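Local coordinates for protein putative transcriptional regulator, IclR family (Arthrobacter aurescens, PDB 3OBF) that probably regulates transcription as a DNA-binding protein of the IclR family, represented here by its C-terminal, GAF-like effector domain, at residues R55-L60 / S84-G89; S63-L68 / E96-R101; V122-P127 / V139-P144. One frame throughout, in Å; residues are numbered along the deposited sequence.

Interaction 1 (R55-L60 / S84-G89)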
loop_
_atom_site.group_PDB
_atom_site.type_symbol
_atom_site.label_atom_id
_atom_site.label_comp_id
_atom_site.label_asym_id
_atom_site.label_seq_id
_atom_site.Cartn_x
_atom_site.Cartn_y
_atom_site.Cartn_z
ATOM N N ARG A 55 5.563 -2.272 -10.659
ATOM C CA ARG A 55 5.899 -0.934 -10.196
ATOM C C ARG A 55 4.707 -0.013 -10.355
ATOM O O ARG A 55 4.070 0.009 -11.407
ATOM C CB ARG A 55 7.081 -0.374 -10.985
ATOM C CG ARG A 55 8.448 -1.041 -10.745
ATOM C CD ARG A 55 9.397 -0.627 -11.904
ATOM N NE ARG A 55 10.671 -1.355 -11.931
ATOM C CZ ARG A 55 11.795 -0.971 -11.304
ATOM N NH1 ARG A 55 11.832 0.139 -10.572
ATOM N NH2 ARG A 55 12.895 -1.708 -11.398
ATOM N N TYR A 56 4.417 0.755 -9.314
ATOM C CA TYR A 56 3.222 1.605 -9.292
ATOM C C TYR A 56 3.631 3.064 -9.080
ATOM O O TYR A 56 4.375 3.361 -8.147
ATOM C CB TYR A 56 2.247 1.129 -8.188
ATOM C CG TYR A 56 1.770 -0.291 -8.417
ATOM C CD1 TYR A 56 0.623 -0.557 -9.185
ATOM C CD2 TYR A 56 2.505 -1.370 -7.904
ATOM C CE1 TYR A 56 0.210 -1.871 -9.430
ATOM C CE2 TYR A 56 2.119 -2.683 -8.140
ATOM C CZ TYR A 56 0.975 -2.928 -8.903
ATOM O OH TYR A 56 0.615 -4.225 -9.110
ATOM N N ASN A 57 3.166 3.969 -9.947
ATOM C CA ASN A 57 3.443 5.407 -9.721
ATOM C C ASN A 57 2.206 6.327 -9.821
ATOM O O ASN A 57 2.342 7.544 -10.014
ATOM C CB ASN A 57 4.582 5.917 -10.607
ATOM C CG ASN A 57 4.141 6.145 -12.027
ATOM O OD1 ASN A 57 3.319 5.423 -12.536
ATOM N ND2 ASN A 57 4.673 7.171 -12.662
ATOM N N GLU A 58 1.015 5.746 -9.666
ATOM C CA GLU A 58 -0.228 6.524 -9.609
ATOM C C GLU A 58 -0.466 6.895 -8.161
ATOM O O GLU A 58 -0.396 6.057 -7.247
ATOM C CB GLU A 58 -1.408 5.707 -10.145
ATOM C CG GLU A 58 -1.215 5.375 -11.659
ATOM C CD GLU A 58 -2.214 4.369 -12.204
ATOM O OE1 GLU A 58 -3.297 4.790 -12.649
ATOM O OE2 GLU A 58 -1.904 3.147 -12.227
ATOM N N ALA A 59 -0.729 8.171 -7.969
ATOM C CA ALA A 59 -0.970 8.744 -6.657
ATOM C C ALA A 59 -2.025 7.964 -5.879
ATOM O O ALA A 59 -1.886 7.736 -4.674
ATOM C CB ALA A 59 -1.339 10.227 -6.789
ATOM N N LEU A 60 -3.061 7.521 -6.578
ATOM C CA LEU A 60 -4.212 6.936 -5.893
ATOM C C LEU A 60 -4.034 5.460 -5.549
ATOM O O LEU A 60 -4.839 4.884 -4.820
ATOM C CB LEU A 60 -5.511 7.246 -6.632
ATOM C CG LEU A 60 -5.938 8.724 -6.540
ATOM C CD1 LEU A 60 -7.273 8.977 -7.239
ATOM C CD2 LEU A 60 -6.045 9.204 -5.070
ATOM N N SER A 84 6.169 12.743 -11.886
ATOM C CA SER A 84 6.762 11.461 -11.451
ATOM C C SER A 84 5.710 10.539 -10.874
ATOM O O SER A 84 5.705 9.355 -11.151
ATOM C CB SER A 84 7.852 11.665 -10.392
ATOM O OG SER A 84 8.888 12.391 -10.976
ATOM N N ILE A 85 4.864 11.089 -10.015
ATOM C CA ILE A 85 3.697 10.369 -9.500
ATOM C C ILE A 85 2.485 10.996 -10.204
ATOM O O ILE A 85 2.389 12.211 -10.233
ATOM C CB ILE A 85 3.608 10.492 -7.963
ATOM C CG1 ILE A 85 4.823 9.817 -7.288
ATOM C CG2 ILE A 85 2.338 9.921 -7.441
ATOM C CD1 ILE A 85 4.919 8.319 -7.477
ATOM N N THR A 86 1.613 10.181 -10.818
ATOM C CA THR A 86 0.535 10.724 -11.648
ATOM C C THR A 86 -0.765 10.835 -10.879
ATOM O O THR A 86 -1.122 9.960 -10.059
ATOM C CB THR A 86 0.311 9.951 -12.979
ATOM O OG1 THR A 86 -0.140 8.634 -12.686
ATOM C CG2 THR A 86 1.610 9.899 -13.839
ATOM N N LEU A 87 -1.460 11.935 -11.143
ATOM C CA LEU A 87 -2.727 12.246 -10.482
ATOM C C LEU A 87 -3.586 13.077 -11.431
ATOM O O LEU A 87 -3.064 13.988 -12.077
ATOM C CB LEU A 87 -2.484 13.029 -9.181
ATOM C CG LEU A 87 -3.729 13.497 -8.417
ATOM C CD1 LEU A 87 -4.510 12.278 -7.896
ATOM C CD2 LEU A 87 -3.357 14.411 -7.259
ATOM N N THR A 88 -4.880 12.757 -11.520
ATOM C CA THR A 88 -5.803 13.476 -12.413
ATOM C C THR A 88 -6.040 14.909 -11.978
ATOM O O THR A 88 -6.496 15.149 -10.856
ATOM C CB THR A 88 -7.174 12.810 -12.488
ATOM O OG1 THR A 88 -7.022 11.514 -13.059
ATOM C CG2 THR A 88 -8.126 13.629 -13.385
ATOM N N GLY A 89 -5.772 15.845 -12.887
ATOM C CA GLY A 89 -5.986 17.267 -12.627
ATOM C C GLY A 89 -5.413 17.698 -11.280
ATOM O O GLY A 89 -6.165 17.968 -10.343
HETATM O O HOH W 1 -3.692 8.282 -9.284
#
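An isolated beta bridge joins two loops of this GAF-like domain: residues 57-60, which run on from the edge strand 55-56, and residues 84-87, between helices 73-82 and 92-108. The two pieces of chain run in much the same direction, 21° apart, and the bridge lies between Glu58 and Thr86. Thr86 is gripped through both of its backbone polar atoms. Its N donates to Asn57 O over 2.9 Å, and its O receives Ala59 N over 2.8 Å in a nearly straight bond, 169° at the hydrogen. Both donors lie in the plane of the carbonyl they meet, but the pairing stops after this one bridge.

The tight, apolar part centres on the buried Ala59 and Ile85. Ala59 CB points at the opposite loop and touches two side chains, 3.7 Å from Ile85 CG2 and 3.9 Å from Leu87 CB. Leu87 CG stands anti to its backbone N (chi1 177°), which carries CD1 over to Ala59 CB and to Leu60 CG, where the two leucines, both partly exposed, cross obliquely. Leu80 of helix 73-82 closes over Ala59, Ile85 and Leu87, while Ile85 also reaches Val64 and Leu68 of helix 62-69.

The outer side is looser and more polar. Thr86, an exposed residue, brings OG1 only to van der Waals range of Glu58 CG. A water accepts from Leu60 N and donates to Thr86 O, extending the bridge by one solvent link. At the other end Asn57 holds its CG in the crowded position between backbone N and carbonyl carbon, and from there ND2 donates to Ser84 O at 2.8 Å, approaching from above the plane of that carbonyl.

Interaction 2 (S63-L68 / E96-R101)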
loop_
_atom_site.group_PDB
_atom_site.type_symbol
_atom_site.label_atom_id
_atom_site.label_comp_id
_atom_site.label_asym_id
_atom_site.label_seq_id
_atom_site.Cartn_x
_atom_site.Cartn_y
_atom_site.Cartn_z
ATOM N N SER A 63 -0.636 1.560 -2.139
ATOM C CA SER A 63 0.772 1.406 -1.851
ATOM C C SER A 63 1.531 2.741 -1.942
ATOM O O SER A 63 2.396 3.063 -1.107
ATOM C CB SER A 63 1.311 0.427 -2.893
ATOM O OG SER A 63 2.636 0.078 -2.655
ATOM N N VAL A 64 1.193 3.508 -2.967
ATOM C CA VAL A 64 1.853 4.764 -3.269
ATOM C C VAL A 64 1.433 5.793 -2.205
ATOM O O VAL A 64 2.285 6.538 -1.701
ATOM C CB VAL A 64 1.532 5.233 -4.703
ATOM C CG1 VAL A 64 2.034 6.679 -4.947
ATOM C CG2 VAL A 64 2.185 4.279 -5.702
ATOM N N GLN A 65 0.143 5.787 -1.830
ATOM C CA GLN A 65 -0.362 6.694 -0.784
ATOM C C GLN A 65 0.406 6.496 0.516
ATOM O O GLN A 65 0.847 7.481 1.148
ATOM C CB GLN A 65 -1.849 6.472 -0.509
ATOM C CG GLN A 65 -2.805 6.987 -1.610
ATOM C CD GLN A 65 -4.268 6.642 -1.312
ATOM O OE1 GLN A 65 -4.842 7.104 -0.306
ATOM N NE2 GLN A 65 -4.877 5.824 -2.174
ATOM N N VAL A 66 0.560 5.228 0.915
ATOM C CA VAL A 66 1.257 4.869 2.167
ATOM C C VAL A 66 2.686 5.447 2.179
ATOM O O VAL A 66 3.089 6.125 3.138
ATOM C CB VAL A 66 1.278 3.346 2.320
ATOM C CG1 VAL A 66 2.233 2.900 3.396
ATOM C CG2 VAL A 66 -0.103 2.864 2.604
ATOM N N PHE A 67 3.444 5.197 1.112
ATOM C CA PHE A 67 4.788 5.742 1.056
ATOM C C PHE A 67 4.853 7.273 1.000
ATOM O O PHE A 67 5.718 7.884 1.615
ATOM C CB PHE A 67 5.591 5.130 -0.102
ATOM C CG PHE A 67 5.883 3.690 0.087
ATOM C CD1 PHE A 67 6.595 3.251 1.208
ATOM C CD2 PHE A 67 5.441 2.757 -0.840
ATOM C CE1 PHE A 67 6.869 1.895 1.408
ATOM C CE2 PHE A 67 5.723 1.381 -0.649
ATOM C CZ PHE A 67 6.451 0.960 0.474
ATOM N N LEU A 68 3.965 7.905 0.258
ATOM C CA LEU A 68 3.991 9.360 0.206
ATOM C C LEU A 68 3.645 10.007 1.570
ATOM O O LEU A 68 4.070 11.129 1.855
ATOM C CB LEU A 68 3.097 9.858 -0.925
ATOM C CG LEU A 68 3.594 9.574 -2.356
ATOM C CD1 LEU A 68 2.604 10.122 -3.372
ATOM C CD2 LEU A 68 4.933 10.200 -2.605
ATOM N N GLU A 96 -3.887 19.577 -2.109
ATOM C CA GLU A 96 -4.244 19.702 -0.701
ATOM C C GLU A 96 -5.187 18.583 -0.234
ATOM O O GLU A 96 -5.003 18.033 0.857
ATOM C CB GLU A 96 -4.857 21.087 -0.407
ATOM C CG GLU A 96 -3.852 22.259 -0.495
ATOM C CD GLU A 96 -2.594 22.069 0.390
ATOM O OE1 GLU A 96 -2.722 21.590 1.545
ATOM O OE2 GLU A 96 -1.470 22.404 -0.070
ATOM N N ALA A 97 -6.190 18.253 -1.048
ATOM C CA ALA A 97 -7.077 17.131 -0.726
ATOM C C ALA A 97 -6.269 15.834 -0.637
ATOM O O ALA A 97 -6.493 15.009 0.267
ATOM C CB ALA A 97 -8.178 16.994 -1.758
ATOM N N TYR A 98 -5.323 15.660 -1.572
ATOM C CA TYR A 98 -4.524 14.437 -1.624
ATOM C C TYR A 98 -3.654 14.311 -0.382
ATOM O O TYR A 98 -3.530 13.238 0.183
ATOM C CB TYR A 98 -3.670 14.368 -2.894
ATOM C CG TYR A 98 -2.862 13.090 -2.967
ATOM C CD1 TYR A 98 -3.440 11.889 -3.407
ATOM C CD2 TYR A 98 -1.528 13.071 -2.579
ATOM C CE1 TYR A 98 -2.697 10.718 -3.466
ATOM C CE2 TYR A 98 -0.779 11.900 -2.632
ATOM C CZ TYR A 98 -1.370 10.735 -3.068
ATOM O OH TYR A 98 -0.615 9.605 -3.130
ATOM N N LEU A 99 -3.085 15.435 0.045
ATOM C CA LEU A 99 -2.276 15.498 1.262
ATOM C C LEU A 99 -3.084 15.146 2.512
ATOM O O LEU A 99 -2.557 14.481 3.406
ATOM C CB LEU A 99 -1.626 16.888 1.429
ATOM C CG LEU A 99 -0.412 17.162 0.523
ATOM C CD1 LEU A 99 0.072 18.652 0.540
ATOM C CD2 LEU A 99 0.746 16.247 0.843
ATOM N N LEU A 100 -4.337 15.608 2.572
ATOM C CA LEU A 100 -5.243 15.273 3.679
ATOM C C LEU A 100 -5.583 13.798 3.622
ATOM O O LEU A 100 -5.614 13.122 4.652
ATOM C CB LEU A 100 -6.526 16.115 3.626
ATOM C CG LEU A 100 -7.697 15.854 4.597
ATOM C CD1 LEU A 100 -7.263 15.720 6.075
ATOM C CD2 LEU A 100 -8.763 16.937 4.490
ATOM N N ARG A 101 -5.797 13.296 2.407
ATOM C CA ARG A 101 -6.077 11.881 2.198
ATOM C C ARG A 101 -4.922 11.005 2.736
ATOM O O ARG A 101 -5.143 9.924 3.277
ATOM C CB ARG A 101 -6.359 11.633 0.722
ATOM C CG ARG A 101 -7.104 10.376 0.427
ATOM C CD ARG A 101 -6.837 9.942 -1.017
ATOM N NE ARG A 101 -7.307 8.572 -1.247
ATOM C CZ ARG A 101 -8.375 8.234 -1.968
ATOM N NH1 ARG A 101 -9.113 9.165 -2.563
ATOM N NH2 ARG A 101 -8.690 6.955 -2.100
#
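Tyr98 and Arg101, one turn apart on helix 92-108, reach across to Gln65 and Leu68 of helix 62-69. The segment axes cross at -86° and come no closer than 10.6 Å, so long side chains must span the gap. Tyr98 does so with CG anti to its backbone N (chi1 -179°), sending the phenol end first toward the other helix. Leu68 CD1 comes in at the edge of the ring, near its plane, 3.3 Å from Tyr98 OH and 3.9 Å from Tyr98 CE2; the two side chains cross at about a right angle. Gln65 CG packs obliquely against the same hydroxyl at 3.7 Å.

Beside these packing contacts lies the polar link. Arg101, extended from CG to NE, donates from NE to Gln65 OE1 over 3.0 Å. The oxygen lies near the guanidinium plane, but seen from the amide the donor stands well above the carbonyl plane, and the bond is bent, 146° at the hydrogen. The amide and guanidinium planes are turned steeply against each other.

A second shell fixes these groups. Tyr98 OH is hydrogen-bonded to Ala59 O, and Gln65 NE2 to both Leu60 O and Val112 O, so the amide is held at its two ends and its orientation is set. Arg101 NH2 also bonds Val112 O and forms a salt bridge with Glu116, which probably helps balance the arginine charge close to buried neighbours. Farther out, Leu68 rests on Leu79 and Trp29. Helix 62-69, which packs on the Ala125 face of the antiparallel sheet, is thus crossed almost at a right angle by helix 92-108, in the GAF-like C-terminal domain of an IclR-family regulator.

Interaction 3 (V122-P127 / V139-P144)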
loop_
_atom_site.group_PDB
_atom_site.type_symbol
_atom_site.label_atom_id
_atom_site.label_comp_id
_atom_site.label_asym_id
_atom_site.label_seq_id
_atom_site.Cartn_x
_atom_site.Cartn_y
_atom_site.Cartn_z
ATOM N N VAL A 122 -9.260 -2.842 -6.875
ATOM C CA VAL A 122 -9.364 -2.208 -5.578
ATOM C C VAL A 122 -8.036 -2.477 -4.845
ATOM O O VAL A 122 -7.304 -3.383 -5.231
ATOM C CB VAL A 122 -10.561 -2.832 -4.874
ATOM C CG1 VAL A 122 -10.331 -3.085 -3.411
ATOM C CG2 VAL A 122 -11.815 -2.042 -5.149
ATOM N N GLY A 123 -7.721 -1.698 -3.809
ATOM C CA GLY A 123 -6.555 -1.954 -2.987
ATOM C C GLY A 123 -6.580 -1.293 -1.628
ATOM O O GLY A 123 -7.116 -0.184 -1.458
ATOM N N VAL A 124 -6.013 -1.975 -0.645
ATOM C CA VAL A 124 -5.686 -1.338 0.609
ATOM C C VAL A 124 -4.220 -1.620 0.921
ATOM O O VAL A 124 -3.719 -2.669 0.579
ATOM C CB VAL A 124 -6.567 -1.852 1.789
ATOM C CG1 VAL A 124 -8.061 -1.432 1.618
ATOM C CG2 VAL A 124 -6.415 -3.381 1.962
ATOM N N ALA A 125 -3.545 -0.693 1.588
ATOM C CA ALA A 125 -2.145 -0.872 1.955
ATOM C C ALA A 125 -1.857 -0.221 3.321
ATOM O O ALA A 125 -2.474 0.800 3.667
ATOM C CB ALA A 125 -1.245 -0.288 0.879
ATOM N N SER A 126 -0.884 -0.766 4.025
ATOM C CA SER A 126 -0.499 -0.307 5.370
ATOM C C SER A 126 1.025 -0.243 5.529
ATOM O O SER A 126 1.728 -1.020 4.901
ATOM C CB SER A 126 -1.064 -1.250 6.437
ATOM O OG SER A 126 -2.487 -1.239 6.371
ATOM N N PRO A 127 1.535 0.685 6.368
ATOM C CA PRO A 127 2.988 0.878 6.460
ATOM C C PRO A 127 3.640 -0.113 7.432
ATOM O O PRO A 127 2.995 -0.579 8.356
ATOM C CB PRO A 127 3.129 2.335 6.944
ATOM C CG PRO A 127 1.807 2.578 7.747
ATOM C CD PRO A 127 0.764 1.743 7.067
ATOM N N VAL A 139 2.459 -3.316 3.370
ATOM C CA VAL A 139 1.706 -4.492 2.940
ATOM C C VAL A 139 0.522 -4.044 2.071
ATOM O O VAL A 139 -0.185 -3.096 2.436
ATOM C CB VAL A 139 1.223 -5.283 4.162
ATOM C CG1 VAL A 139 0.283 -6.481 3.717
ATOM C CG2 VAL A 139 2.453 -5.767 4.997
ATOM N N LEU A 140 0.339 -4.705 0.925
ATOM C CA LEU A 140 -0.727 -4.396 -0.014
ATOM C C LEU A 140 -1.659 -5.612 -0.185
ATOM O O LEU A 140 -1.188 -6.747 -0.308
ATOM C CB LEU A 140 -0.129 -3.995 -1.375
ATOM C CG LEU A 140 -1.018 -3.883 -2.643
ATOM C CD1 LEU A 140 -2.028 -2.744 -2.521
ATOM C CD2 LEU A 140 -0.184 -3.756 -3.978
ATOM N N ILE A 141 -2.973 -5.356 -0.173
ATOM C CA ILE A 141 -3.949 -6.329 -0.603
ATOM C C ILE A 141 -4.623 -5.743 -1.839
ATOM O O ILE A 141 -5.455 -4.829 -1.726
ATOM C CB ILE A 141 -5.029 -6.683 0.491
ATOM C CG1 ILE A 141 -4.386 -7.194 1.801
ATOM C CG2 ILE A 141 -6.022 -7.743 -0.081
ATOM C CD1 ILE A 141 -5.409 -7.436 2.949
ATOM N N PRO A 142 -4.243 -6.226 -3.032
ATOM C CA PRO A 142 -5.028 -5.860 -4.223
ATOM C C PRO A 142 -6.135 -6.886 -4.485
ATOM O O PRO A 142 -5.966 -8.045 -4.154
ATOM C CB PRO A 142 -3.991 -5.909 -5.328
ATOM C CG PRO A 142 -2.979 -7.088 -4.840
ATOM C CD PRO A 142 -3.136 -7.159 -3.338
ATOM N N ALA A 143 -7.258 -6.476 -5.062
ATOM C CA ALA A 143 -8.370 -7.400 -5.348
ATOM C C ALA A 143 -9.215 -6.896 -6.550
ATOM O O ALA A 143 -9.197 -5.693 -6.858
ATOM C CB ALA A 143 -9.243 -7.579 -4.105
ATOM N N PRO A 144 -9.928 -7.805 -7.247
ATOM C CA PRO A 144 -10.793 -7.268 -8.332
ATOM C C PRO A 144 -12.034 -6.567 -7.772
ATOM O O PRO A 144 -12.662 -7.082 -6.824
ATOM C CB PRO A 144 -11.177 -8.503 -9.152
ATOM C CG PRO A 144 -10.716 -9.714 -8.350
ATOM C CD PRO A 144 -9.719 -9.265 -7.334
#
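Val124 keeps CG1 anti to its carbonyl carbon (chi1 -67°), which leaves CG2 in the crowded position between N and C, turned to the neighbouring strand, where it meets Ile141 CB at 3.9 Å. Ile141 has its CG1 likewise anti to the carbonyl carbon, and the two side chains stand side by side, pointing the same way. Leu140, with CG anti to the backbone N and chi2 of 66°, swings CD1 over the partner strand, 3.5 Å from Val124 O and at van der Waals distance from Ala125 CB.

These residues belong to a beta hairpin, strands 121-129 and 135-144, that lies between strands 24-29 and 111-114 in the domain's antiparallel sheet. Val122-Ala143, Val124-Ile141 and Ser126-Val139 are hydrogen-bonded pairs, each closed by two backbone bonds; Gly123-Pro142 and Ala125-Leu140 are the non-hydrogen-bonded pairs between them. The straightest bond, Ile141 N to Val124 O at 2.9 Å, runs nearly along the carbonyl axis, whereas Ala143 N comes to Val122 O from above the carbonyl plane. In the non-hydrogen-bonded pairs CA-H groups turn inward, and Ala125 CA lies 3.0 Å from Val139 O.

The valines, Ile141, Ala143 and Ser126 share one face, covered by helices 3-20 and 150-170; Ser126 OG is satisfied by Gly109 O. On the other face Ala125 touches Ser62 and Val66 of helix 62-69. Leu140 pairs through its backbone with Ala25 on the next strand, and Gly123 and Ala125 with strand 111-114. Pro142 occupies a non-hydrogen-bonded position, so its lack of an N-H costs this hairpin no bond. Cohesion therefore rests on six backbone hydrogen bonds, while the largely apolar side chains are left to pack the helices on both faces of the sheet.

Interaction 3 forms the buried centre of the domain and rests on regular backbone pairing; interaction 1, farther from the centre and partly open to solvent, reduces such pairing to a single bridge with one water beside it. Interaction 2 is buried as well, yet it joins helices and so relies on side chains, including a charged one. Interactions 1 and 2 interlock, because their segments alternate along the chain and the carbonyls of Ala59 and Leu60 receive polar side chains of interaction 2. Helix 62-69 also connects interaction 2 to the sheet, through Val66 packing on Ala125 and Pro127, whereas interactions 1 and 3 do not touch.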